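PDB 6M1T: glutathione S-transferase from Sphingobium chungbukense, which binds glutathione and, as a beta-class member of its family, probably transfers it to electrophilic compounds in detoxification. Local coordinates for residues Tyr92-Ile95 against Ser96-Phe100; Glu104-Lys107 against Ala108-Leu112; Pro189-Gly192 against Ala193-Ala197. All coordinates share one frame; numbering follows the deposited sequence. Where two conformers were deposited one is given.

Contact 1: residues Tyr92-Ile95 against Ser96-Phe100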
ATOM      1  N   TYR A  92      -8.033  11.058  -3.063  1.00 19.05           N
ATOM      2  CA  TYR A  92      -7.586  10.357  -1.819  1.00 19.72           C
ATOM      3  C   TYR A  92      -8.297   9.016  -1.747  1.00 19.10           C
ATOM      4  O   TYR A  92      -7.657   8.054  -1.286  1.00 17.41           O
ATOM      5  CB  TYR A  92      -7.782  11.206  -0.569  1.00 18.60           C
ATOM      6  CG  TYR A  92      -7.015  12.481  -0.677  1.00 19.60           C
ATOM      7  CD1 TYR A  92      -5.683  12.527  -0.324  1.00 17.71           C
ATOM      8  CD2 TYR A  92      -7.612  13.615  -1.198  1.00 19.13           C
ATOM      9  CE1 TYR A  92      -4.946  13.685  -0.451  1.00 19.34           C
ATOM     10  CE2 TYR A  92      -6.892  14.783  -1.336  1.00 19.51           C
ATOM     11  CZ  TYR A  92      -5.576  14.822  -0.950  1.00 19.85           C
ATOM     12  OH  TYR A  92      -4.892  15.959  -1.112  1.00 20.12           O
ATOM     13  N   ARG A  93      -9.557   8.928  -2.190  1.00 20.71           N
ATOM     14  CA  ARG A  93     -10.313   7.652  -2.162  1.00 20.63           C
ATOM     15  C   ARG A  93      -9.648   6.674  -3.138  1.00 20.07           C
ATOM     16  O   ARG A  93      -9.611   5.483  -2.814  1.00 16.11           O
ATOM     17  CB  ARG A  93     -11.798   7.825  -2.489  1.00 25.04           C
ATOM     18  CG  ARG A  93     -12.474   8.796  -1.530  1.00 30.90           C
ATOM     19  CD  ARG A  93     -13.984   8.653  -1.391  1.00 34.87           C
ATOM     20  NE  ARG A  93     -14.516   7.704  -0.417  1.00 39.48           N
ATOM     21  CZ  ARG A  93     -14.015   7.407   0.795  1.00 49.41           C
ATOM     22  NH1 ARG A  93     -14.625   6.512   1.553  1.00 50.57           N
ATOM     23  NH2 ARG A  93     -12.909   7.958   1.261  1.00 52.37           N
ATOM     24  N   LEU A  94      -9.113   7.175  -4.261  1.00 18.11           N
ATOM     25  CA  LEU A  94      -8.343   6.343  -5.238  1.00 17.89           C
ATOM     26  C   LEU A  94      -7.070   5.809  -4.563  1.00 16.83           C
ATOM     27  O   LEU A  94      -6.809   4.608  -4.636  1.00 13.17           O
ATOM     28  CB  LEU A  94      -7.932   7.155  -6.466  1.00 19.43           C
ATOM     29  CG  LEU A  94      -7.037   6.356  -7.425  1.00 19.01           C
ATOM     30  CD1 LEU A  94      -7.764   5.116  -7.838  1.00 19.68           C
ATOM     31  CD2 LEU A  94      -6.587   7.135  -8.645  1.00 21.52           C
ATOM     32  N   ILE A  95      -6.279   6.682  -3.963  1.00 15.34           N
ATOM     33  CA  ILE A  95      -5.019   6.248  -3.292  1.00 17.97           C
ATOM     34  C   ILE A  95      -5.351   5.206  -2.206  1.00 15.51           C
ATOM     35  O   ILE A  95      -4.569   4.195  -2.017  1.00 13.17           O
ATOM     36  CB  ILE A  95      -4.287   7.486  -2.775  1.00 19.06           C
ATOM     37  CG1 ILE A  95      -3.869   8.398  -3.929  1.00 20.38           C
ATOM     38  CG2 ILE A  95      -3.091   7.112  -1.910  1.00 19.02           C
ATOM     39  CD1 ILE A  95      -3.340   9.739  -3.470  1.00 22.94           C
ATOM     40  N   SER A  96      -6.455   5.410  -1.493  1.00 13.89           N
ATOM     41  CA  SER A  96      -6.998   4.484  -0.466  1.00 14.47           C
ATOM     42  C   SER A  96      -7.229   3.122  -1.105  1.00 15.06           C
ATOM     43  O   SER A  96      -6.719   2.075  -0.589  1.00 12.64           O
ATOM     44  CB  SER A  96      -8.280   5.030   0.159  1.00 14.76           C
ATOM     45  OG  SER A  96      -8.787   4.153   1.145  1.00 14.95           O
ATOM     46  N   ARG A  97      -7.945   3.104  -2.229  1.00 13.70           N
ATOM     47  CA  ARG A  97      -8.236   1.820  -2.890  1.00 15.49           C
ATOM     48  C   ARG A  97      -6.906   1.190  -3.355  1.00 12.01           C
ATOM     49  O   ARG A  97      -6.791  -0.038  -3.248  1.00 12.74           O
ATOM     50  CB  ARG A  97      -9.295   1.982  -3.993  1.00 17.51           C
ATOM     51  CG  ARG A  97     -10.742   2.148  -3.510  1.00 21.34           C
ATOM     52  CD  ARG A  97     -11.243   1.195  -2.421  1.00 24.39           C
ATOM     53  NE  ARG A  97     -10.796   1.640  -1.097  1.00 28.78           N
ATOM     54  CZ  ARG A  97     -10.708   0.899   0.022  1.00 29.80           C
ATOM     55  NH1 ARG A  97     -10.247   1.474   1.109  1.00 29.07           N
ATOM     56  NH2 ARG A  97     -11.083  -0.369   0.084  1.00 30.98           N
ATOM     57  N   LEU A  98      -5.969   1.964  -3.907  1.00 13.01           N
ATOM     58  CA  LEU A  98      -4.691   1.360  -4.393  1.00 12.12           C
ATOM     59  C   LEU A  98      -3.915   0.783  -3.200  1.00 13.45           C
ATOM     60  O   LEU A  98      -3.304  -0.316  -3.378  1.00 10.20           O
ATOM     61  CB  LEU A  98      -3.874   2.385  -5.177  1.00 13.56           C
ATOM     62  CG  LEU A  98      -4.552   2.947  -6.447  1.00 13.47           C
ATOM     63  CD1 LEU A  98      -3.670   4.006  -7.054  1.00 13.92           C
ATOM     64  CD2 LEU A  98      -4.869   1.821  -7.447  1.00 13.92           C
ATOM     65  N   SER A  99      -3.916   1.470  -2.046  1.00 12.89           N
ATOM     66  CA  SER A  99      -3.189   1.016  -0.819  1.00 13.89           C
ATOM     67  C   SER A  99      -3.866  -0.257  -0.301  1.00 11.71           C
ATOM     68  O   SER A  99      -3.153  -1.213   0.064  1.00  9.31           O
ATOM     69  CB  SER A  99      -3.009   2.115   0.279  1.00 16.65           C
ATOM     70  OG  SER A  99      -2.697   1.228   1.364  0.50 23.79           O
ATOM     71  N   PHE A 100      -5.201  -0.343  -0.332  1.00 10.29           N
ATOM     72  CA  PHE A 100      -5.904  -1.556   0.111  1.00 11.33           C
ATOM     73  C   PHE A 100      -5.544  -2.744  -0.805  1.00 11.48           C
ATOM     74  O   PHE A 100      -5.294  -3.883  -0.314  1.00 11.81           O
ATOM     75  CB  PHE A 100      -7.420  -1.356   0.111  1.00 11.48           C
ATOM     76  CG  PHE A 100      -8.145  -2.632   0.341  1.00 13.29           C
ATOM     77  CD1 PHE A 100      -8.374  -3.108   1.620  1.00 13.85           C
ATOM     78  CD2 PHE A 100      -8.643  -3.342  -0.737  1.00 14.33           C
ATOM     79  CE1 PHE A 100      -9.072  -4.294   1.827  1.00 15.74           C
ATOM     80  CE2 PHE A 100      -9.319  -4.534  -0.533  1.00 14.01           C
ATOM     81  CZ  PHE A 100      -9.554  -5.003   0.744  1.00 15.70           C
TER

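Contact 2: residues Glu104-Lys107 against Ala108-Leu112. With GSH (glutathione), chain C; GSH (glutathione), chain G.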
ATOM      1  N   GLU A 104      -3.404  -5.186   1.370  1.00 13.54           N
ATOM      2  CA  GLU A 104      -4.295  -6.204   2.004  1.00 12.66           C
ATOM      3  C   GLU A 104      -4.608  -7.343   1.014  1.00 13.10           C
ATOM      4  O   GLU A 104      -4.321  -8.479   1.336  1.00 13.10           O
ATOM      5  CB  GLU A 104      -5.596  -5.552   2.470  1.00 13.81           C
ATOM      6  CG  GLU A 104      -5.371  -4.400   3.446  1.00 15.22           C
ATOM      7  CD  GLU A 104      -4.784  -4.819   4.791  1.00 17.72           C
ATOM      8  OE1 GLU A 104      -4.404  -3.934   5.569  1.00 20.41           O
ATOM      9  OE2 GLU A 104      -4.675  -6.011   5.049  1.00 16.40           O
ATOM     10  N   PHE A 105      -5.185  -7.038  -0.144  1.00 13.14           N
ATOM     11  CA  PHE A 105      -5.684  -8.066  -1.107  1.00 13.24           C
ATOM     12  C   PHE A 105      -4.511  -8.865  -1.703  1.00 12.69           C
ATOM     13  O   PHE A 105      -4.452 -10.073  -1.543  1.00 12.89           O
ATOM     14  CB  PHE A 105      -6.537  -7.407  -2.190  1.00 13.90           C
ATOM     15  CG  PHE A 105      -7.377  -8.395  -2.961  1.00 14.55           C
ATOM     16  CD1 PHE A 105      -7.982  -9.456  -2.305  1.00 15.29           C
ATOM     17  CD2 PHE A 105      -7.531  -8.288  -4.338  1.00 16.55           C
ATOM     18  CE1 PHE A 105      -8.778 -10.358  -3.002  1.00 16.47           C
ATOM     19  CE2 PHE A 105      -8.308  -9.211  -5.035  1.00 16.24           C
ATOM     20  CZ  PHE A 105      -8.923 -10.233  -4.364  1.00 16.08           C
ATOM     21  N   HIS A 106      -3.522  -8.173  -2.261  1.00 15.09           N
ATOM     22  CA  HIS A 106      -2.316  -8.796  -2.875  1.00 16.60           C
ATOM     23  C   HIS A 106      -1.723  -9.745  -1.852  1.00 14.26           C
ATOM     24  O   HIS A 106      -1.387 -10.884  -2.230  1.00 14.02           O
ATOM     25  CB  HIS A 106      -1.311  -7.720  -3.374  1.00 19.64           C
ATOM     26  CG  HIS A 106      -0.116  -8.243  -4.138  1.00 21.02           C
ATOM     27  ND1 HIS A 106       0.588  -9.362  -3.779  1.00 28.80           N
ATOM     28  CD2 HIS A 106       0.540  -7.747  -5.205  1.00 25.16           C
ATOM     29  CE1 HIS A 106       1.588  -9.568  -4.623  1.00 25.21           C
ATOM     30  NE2 HIS A 106       1.577  -8.598  -5.508  1.00 23.45           N
ATOM     31  N   LYS A 107      -1.481  -9.258  -0.633  1.00 17.24           N
ATOM     32  CA  LYS A 107      -0.646  -9.959   0.367  1.00 18.82           C
ATOM     33  C   LYS A 107      -1.434 -11.177   0.890  1.00 18.50           C
ATOM     34  O   LYS A 107      -0.772 -12.199   1.161  1.00 16.56           O
ATOM     35  CB  LYS A 107      -0.128  -8.990   1.445  1.00 21.66           C
ATOM     36  CG  LYS A 107       0.829  -7.894   0.939  1.00 23.29           C
ATOM     37  CD  LYS A 107       1.855  -8.371  -0.083  1.00 26.74           C
ATOM     38  CE  LYS A 107       3.141  -7.589  -0.161  1.00 30.76           C
ATOM     39  NZ  LYS A 107       4.240  -8.281   0.573  1.00 32.00           N
ATOM     40  N   ALA A 108      -2.780 -11.148   0.900  1.00 16.62           N
ATOM     41  CA  ALA A 108      -3.624 -12.341   1.208  1.00 18.66           C
ATOM     42  C   ALA A 108      -3.208 -13.558   0.364  1.00 17.55           C
ATOM     43  O   ALA A 108      -3.272 -14.672   0.894  1.00 22.46           O
ATOM     44  CB  ALA A 108      -5.100 -12.045   1.018  1.00 17.04           C
ATOM     45  N   PHE A 109      -2.818 -13.367  -0.897  1.00 16.52           N
ATOM     46  CA  PHE A 109      -2.549 -14.447  -1.884  1.00 17.22           C
ATOM     47  C   PHE A 109      -1.180 -15.113  -1.674  1.00 20.19           C
ATOM     48  O   PHE A 109      -0.927 -16.228  -2.218  1.00 21.45           O
ATOM     49  CB  PHE A 109      -2.572 -13.914  -3.306  1.00 16.00           C
ATOM     50  CG  PHE A 109      -3.937 -13.637  -3.857  1.00 15.89           C
ATOM     51  CD1 PHE A 109      -4.661 -14.647  -4.497  1.00 16.11           C
ATOM     52  CD2 PHE A 109      -4.488 -12.375  -3.789  1.00 15.67           C
ATOM     53  CE1 PHE A 109      -5.921 -14.367  -4.999  1.00 14.44           C
ATOM     54  CE2 PHE A 109      -5.754 -12.104  -4.289  1.00 16.23           C
ATOM     55  CZ  PHE A 109      -6.468 -13.117  -4.895  1.00 17.30           C
ATOM     56  N   VAL A 110      -0.271 -14.461  -0.948  1.00 21.42           N
ATOM     57  CA  VAL A 110       1.177 -14.834  -1.033  1.00 23.61           C
ATOM     58  C   VAL A 110       1.406 -16.292  -0.602  1.00 22.60           C
ATOM     59  O   VAL A 110       2.091 -17.004  -1.334  1.00 24.10           O
ATOM     60  CB  VAL A 110       2.054 -13.802  -0.297  1.00 25.77           C
ATOM     61  CG1 VAL A 110       3.477 -14.300  -0.101  1.00 28.44           C
ATOM     62  CG2 VAL A 110       2.022 -12.489  -1.061  1.00 24.29           C
ATOM     63  N   PRO A 111       0.869 -16.803   0.531  1.00 25.69           N
ATOM     64  CA  PRO A 111       1.004 -18.223   0.880  1.00 28.37           C
ATOM     65  C   PRO A 111       0.438 -19.181  -0.183  1.00 30.82           C
ATOM     66  O   PRO A 111       1.021 -20.233  -0.416  1.00 29.26           O
ATOM     67  CB  PRO A 111       0.177 -18.398   2.162  1.00 27.08           C
ATOM     68  CG  PRO A 111       0.069 -16.981   2.733  1.00 29.11           C
ATOM     69  CD  PRO A 111       0.078 -16.073   1.526  1.00 24.96           C
ATOM     70  N   LEU A 112      -0.664 -18.801  -0.831  1.00 30.14           N
ATOM     71  CA  LEU A 112      -1.293 -19.633  -1.894  1.00 30.40           C
ATOM     72  C   LEU A 112      -0.357 -19.764  -3.096  1.00 32.87           C
ATOM     73  O   LEU A 112      -0.521 -20.776  -3.807  1.00 35.50           O
ATOM     74  CB  LEU A 112      -2.623 -19.023  -2.341  1.00 30.38           C
ATOM     75  CG  LEU A 112      -3.753 -19.011  -1.325  1.00 31.69           C
ATOM     76  CD1 LEU A 112      -4.972 -18.319  -1.909  1.00 31.96           C
ATOM     77  CD2 LEU A 112      -4.122 -20.414  -0.889  1.00 35.58           C
TER
HETATM   78  N1  GSH C 301       4.409  -3.871  -3.162  1.00 11.67           N
HETATM   79  CA1 GSH C 301       4.826  -4.161  -4.546  1.00 12.34           C
HETATM   80  C1  GSH C 301       3.967  -3.359  -5.532  1.00 13.09           C
HETATM   81  O11 GSH C 301       2.846  -3.021  -5.127  1.00 14.29           O
HETATM   82  O12 GSH C 301       4.475  -3.112  -6.678  1.00 13.25           O
HETATM   83  CB1 GSH C 301       4.676  -5.668  -4.772  1.00 12.53           C
HETATM   84  CG1 GSH C 301       5.360  -6.187  -6.009  1.00 12.37           C
HETATM   85  CD1 GSH C 301       5.326  -7.714  -6.015  1.00 12.64           C
HETATM   86  OE1 GSH C 301       5.170  -8.387  -4.988  1.00 13.32           O
HETATM   87  N2  GSH C 301       5.535  -8.281  -7.195  1.00 12.30           N
HETATM   88  CA2 GSH C 301       5.626  -9.705  -7.444  1.00 14.17           C
HETATM   89  C2  GSH C 301       7.065 -10.154  -7.635  1.00 15.13           C
HETATM   90  O2  GSH C 301       7.808  -9.530  -8.393  1.00 16.20           O
HETATM   91  CB2 GSH C 301       4.780 -10.122  -8.646  1.00 14.64           C
HETATM   92  SG2 GSH C 301       2.987 -10.065  -8.334  1.00 16.62           S
HETATM   93  N3  GSH C 301       7.463 -11.170  -6.891  1.00 16.94           N
HETATM   94  CA3 GSH C 301       8.788 -11.731  -6.986  1.00 20.22           C
HETATM   95  C3  GSH C 301       9.505 -11.792  -5.634  1.00 25.76           C
HETATM   96  O31 GSH C 301       8.989 -11.181  -4.676  1.00 29.59           O
HETATM   97  O32 GSH C 301      10.579 -12.428  -5.587  1.00 31.96           O
HETATM   98  N1  GSH G 301      -3.250  -1.343   5.189  1.00 17.35           N
HETATM   99  CA1 GSH G 301      -3.810  -0.684   6.395  1.00 17.22           C
HETATM  100  C1  GSH G 301      -3.277   0.772   6.499  1.00 18.72           C
HETATM  101  O11 GSH G 301      -4.032   1.636   7.043  1.00 18.98           O
HETATM  102  O12 GSH G 301      -2.161   1.019   6.000  1.00 19.87           O
HETATM  103  CB1 GSH G 301      -3.478  -1.597   7.585  1.00 17.19           C
HETATM  104  CG1 GSH G 301      -3.898  -1.039   8.933  1.00 15.40           C
HETATM  105  CD1 GSH G 301      -3.672  -2.080  10.011  1.00 18.12           C
HETATM  106  OE1 GSH G 301      -3.301  -3.223   9.742  1.00 14.11           O
HETATM  107  N2  GSH G 301      -3.931  -1.669  11.246  1.00 15.49           N
HETATM  108  CA2 GSH G 301      -3.836  -2.498  12.432  1.00 16.39           C
HETATM  109  C2  GSH G 301      -5.199  -2.960  12.922  1.00 16.43           C
HETATM  110  O2  GSH G 301      -6.155  -2.188  13.014  1.00 16.32           O
HETATM  111  CB2 GSH G 301      -3.058  -1.756  13.510  1.00 16.05           C
HETATM  112  SG2 GSH G 301      -1.320  -1.532  13.077  1.00 20.09           S
HETATM  113  N3  GSH G 301      -5.302  -4.234  13.243  1.00 18.57           N
HETATM  114  CA3 GSH G 301      -6.510  -4.791  13.793  1.00 24.70           C
HETATM  115  C3  GSH G 301      -7.088  -5.875  12.891  1.00 29.03           C
HETATM  116  O31 GSH G 301      -8.118  -6.445  13.287  1.00 38.25           O
HETATM  117  O32 GSH G 301      -6.466  -6.126  11.827  1.00 33.61           O

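Contact 3: residues Pro189-Gly192 against Ala193-Ala197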
ATOM      1  N   PRO A 189     -10.461  -2.789 -25.283  1.00 24.62           N
ATOM      2  CA  PRO A 189      -9.365  -3.077 -26.219  1.00 24.46           C
ATOM      3  C   PRO A 189      -7.962  -3.119 -25.575  1.00 24.73           C
ATOM      4  O   PRO A 189      -7.200  -4.020 -25.855  1.00 21.43           O
ATOM      5  CB  PRO A 189      -9.446  -1.926 -27.237  1.00 25.76           C
ATOM      6  CG  PRO A 189     -10.867  -1.425 -27.172  1.00 26.86           C
ATOM      7  CD  PRO A 189     -11.368  -1.738 -25.773  1.00 25.58           C
ATOM      8  N   SER A 190      -7.655  -2.135 -24.721  1.00 23.97           N
ATOM      9  CA  SER A 190      -6.398  -2.079 -23.921  1.00 27.74           C
ATOM     10  C   SER A 190      -6.198  -3.401 -23.189  1.00 24.39           C
ATOM     11  O   SER A 190      -5.093  -3.887 -23.130  1.00 22.10           O
ATOM     12  CB  SER A 190      -6.469  -0.976 -22.917  1.00 30.31           C
ATOM     13  OG  SER A 190      -7.342  -1.382 -21.857  1.00 31.79           O
ATOM     14  N   VAL A 191      -7.261  -3.964 -22.624  1.00 25.41           N
ATOM     15  CA  VAL A 191      -7.145  -5.143 -21.733  1.00 24.02           C
ATOM     16  C   VAL A 191      -6.839  -6.378 -22.578  1.00 24.94           C
ATOM     17  O   VAL A 191      -5.824  -7.067 -22.277  1.00 21.81           O
ATOM     18  CB  VAL A 191      -8.391  -5.248 -20.827  1.00 23.73           C
ATOM     19  CG1 VAL A 191      -8.351  -6.472 -19.951  1.00 23.38           C
ATOM     20  CG2 VAL A 191      -8.500  -3.996 -19.983  1.00 24.44           C
ATOM     21  N   GLY A 192      -7.618  -6.623 -23.650  1.00 22.38           N
ATOM     22  CA  GLY A 192      -7.354  -7.747 -24.573  1.00 21.13           C
ATOM     23  C   GLY A 192      -5.956  -7.701 -25.154  1.00 18.57           C
ATOM     24  O   GLY A 192      -5.282  -8.755 -25.171  1.00 21.00           O
ATOM     25  N   ALA A 193      -5.498  -6.515 -25.571  1.00 19.34           N
ATOM     26  CA  ALA A 193      -4.141  -6.316 -26.152  1.00 17.50           C
ATOM     27  C   ALA A 193      -3.050  -6.662 -25.123  1.00 17.24           C
ATOM     28  O   ALA A 193      -2.083  -7.346 -25.494  1.00 15.70           O
ATOM     29  CB  ALA A 193      -4.000  -4.889 -26.635  1.00 16.99           C
ATOM     30  N   ALA A 194      -3.175  -6.207 -23.858  1.00 16.52           N
ATOM     31  CA  ALA A 194      -2.188  -6.570 -22.792  1.00 16.77           C
ATOM     32  C   ALA A 194      -2.240  -8.076 -22.523  1.00 17.75           C
ATOM     33  O   ALA A 194      -1.185  -8.707 -22.459  1.00 16.04           O
ATOM     34  CB  ALA A 194      -2.398  -5.793 -21.517  1.00 16.50           C
ATOM     35  N   LEU A 195      -3.442  -8.655 -22.445  1.00 19.18           N
ATOM     36  CA  LEU A 195      -3.593 -10.111 -22.174  1.00 21.78           C
ATOM     37  C   LEU A 195      -2.873 -10.857 -23.301  1.00 21.44           C
ATOM     38  O   LEU A 195      -2.125 -11.789 -23.020  1.00 21.29           O
ATOM     39  CB  LEU A 195      -5.086 -10.483 -22.113  1.00 24.36           C
ATOM     40  CG  LEU A 195      -5.810 -10.612 -20.771  1.00 30.41           C
ATOM     41  CD1 LEU A 195      -5.091 -10.004 -19.574  1.00 29.68           C
ATOM     42  CD2 LEU A 195      -7.213 -10.033 -20.882  1.00 30.10           C
ATOM     43  N   LYS A 196      -3.051 -10.432 -24.560  1.00 22.99           N
ATOM     44  CA  LYS A 196      -2.450 -11.099 -25.736  1.00 23.16           C
ATOM     45  C   LYS A 196      -0.935 -10.891 -25.715  1.00 22.33           C
ATOM     46  O   LYS A 196      -0.207 -11.896 -25.865  1.00 18.42           O
ATOM     47  CB  LYS A 196      -3.101 -10.616 -27.049  1.00 27.96           C
ATOM     48  CG  LYS A 196      -2.705 -11.417 -28.286  1.00 33.79           C
ATOM     49  CD  LYS A 196      -3.608 -11.235 -29.494  1.00 41.65           C
ATOM     50  CE  LYS A 196      -3.192 -12.060 -30.702  1.00 44.18           C
ATOM     51  NZ  LYS A 196      -3.670 -11.454 -31.978  1.00 49.25           N
ATOM     52  N   ALA A 197      -0.440  -9.657 -25.525  1.00 19.99           N
ATOM     53  CA  ALA A 197       1.016  -9.370 -25.500  1.00 17.68           C
ATOM     54  C   ALA A 197       1.746 -10.193 -24.417  1.00 16.29           C
ATOM     55  O   ALA A 197       2.948 -10.467 -24.613  1.00 16.73           O
ATOM     56  CB  ALA A 197       1.268  -7.882 -25.314  1.00 19.30           C
TER

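Contact 1: residues Tyr92-Ile95 against Ser96-Phe100
Leu94 and Leu98 pack one turn apart on helix 89-108, a dimer-interface helix of this glutathione S-transferase, with Leu94 CD1 4.1 Å from Leu98 CG. Four successive alpha-helical bonds carry the backbone, from Ser96 N to Tyr92 O through Ser99 N to Ile95 O. Packing is tight on the leucine side: the first torsion of Leu98 (chi1 -61°) sets CG beside its own backbone N, and CG rests 3.3 Å from Leu94 O. Leu71 of helix 66-75 and Ala154 of helix 153-162 cover this pair. The other side is polar and packs on the second subunit; around Arg93 and Arg97 it remains partly exposed to solvent. Tyr92 OH bonds Asp75, Arg93 NH1 bonds Thr62 O and Ser99 OG bonds Glu65, all of the second subunit. Arg97, bent at chi2 and chi3, curls across the helix surface, with Phe100 CB over one face of the guanidinium. A leucine in place of Arg97 would probably leave Ser96 OG without its guanidinium donor and its hydroxyl freer to turn, although Thr64 O of the second subunit also bonds it. In the native arrangement Arg97 NH1 meets Ser96 OG at 3.1 Å in the guanidinium plane, with an N-H...O angle of 161°.

Contact 2: residues Glu104-Lys107 against Ala108-Leu112
Phe105 and Phe109 meet because their first torsions differ: Phe105 swings CG opposite its backbone N (chi1 -164°), whereas Phe109 keeps CG beside its own N (chi1 -76°). The result is a T-shaped stack, the edge of Phe109 directed at the face of Phe105, with ring planes at 72° and ring centres 5.1 Å apart. Phe109 CE2 sits above the middle of the Phe105 ring, 3.7 Å from Phe105 CZ. Phe109 CD2 lies 3.2 Å from Phe105 O, so the same CD2-CE2 edge of Phe109 meets both the carbonyl oxygen and the ring face of Phe105. Leu158, Met161 and Leu162 of helix 153-162 pack on Phe105, and Trp164 makes edge-to-face contacts with Phe109 and His106.

The backbone changes character here. Ala108 N still reaches Glu104 O in an alpha-helical bond, but Phe109 N bonds His106 O and Val110 N bonds Lys107 O, three residues back and from above the carbonyl planes. Beside this turn Val110 CG2 comes to the edge of the His106 imidazole.

His106 NE2 lies 3.5 Å from SG2 of one glutathione, and the His106 side chain touches Cys10, also of that site. Glu104 OE1 accepts a 2.9 Å bond from N1 of the other glutathione, while Glu104 OE2 forms a salt bridge with Lys107 NZ of the second subunit; Lys107 NZ of this chain pairs likewise with Glu104 OE2 of the second subunit. The end of helix 89-108 thus lines the glutathione site of its own subunit and helps complete that of its partner, consistent with beta-class glutathione S-transferases, whose sites lie at the dimer interface.

Contact 3: residues Pro189-Gly192 against Ala193-Ala197
Val191 and Leu195 supply the apolar part of this contact, one turn apart on helix 189-198 with their side chains running side by side in the same direction. Val191 CG1 stands opposite its backbone N (chi1 177°), which brings it to 3.9 Å from Leu195 CD2. The same methyl, Leu195 CD2, also lies 3.6 Å from Val191 O. Beyond the pair, Leu200 and Val201 of the C-terminal tail touch Leu195.

Backbone hydrogen bonds make up the second kind. Ala193 N to Pro189 O at 3.0 Å is followed by Ala194 N to Ser190 O, Leu195 N to Val191 O and Lys196 N to Gly192 O, in the spacing of an alpha helix. Pro189 opens the helix.

Small-residue packing is the third. Ala193 and Ala194 present their methyls to Arg19 and Ile16 of helix 12-21. Nearby Ser190 OG bonds Glu20 of that helix, while Lys196 stretches away from the turn with its chain extended.

The chemistry is therefore mainly that of a self-bonded backbone: one aliphatic pair adds side-chain packing, the small methyls probably allow helix 12-21 to lie close, and a serine-glutamate bond adds a polar tie to it.

How the contacts relate
Along the chain from the N terminus, the three contacts follow in series; each joins neighbouring turns of one continuous stretch, so none closes a long loop and none nests in or crosses another. Contacts 1 and 2 share helix 89-108, their centres about 17 Å apart, and are joined by a probable hydrogen bond from Phe105 N to Phe100 O at 3.2 Å. Both touch the second subunit, contact 1 mainly in the N-terminal half of the helix and contact 2 where it gives way to the loop before helix 119-139. Contact 3, at the C-terminal end, lies across the chain's centre from both, about 25 Å from each by centres, and ties helix 189-198 back to helix 12-21.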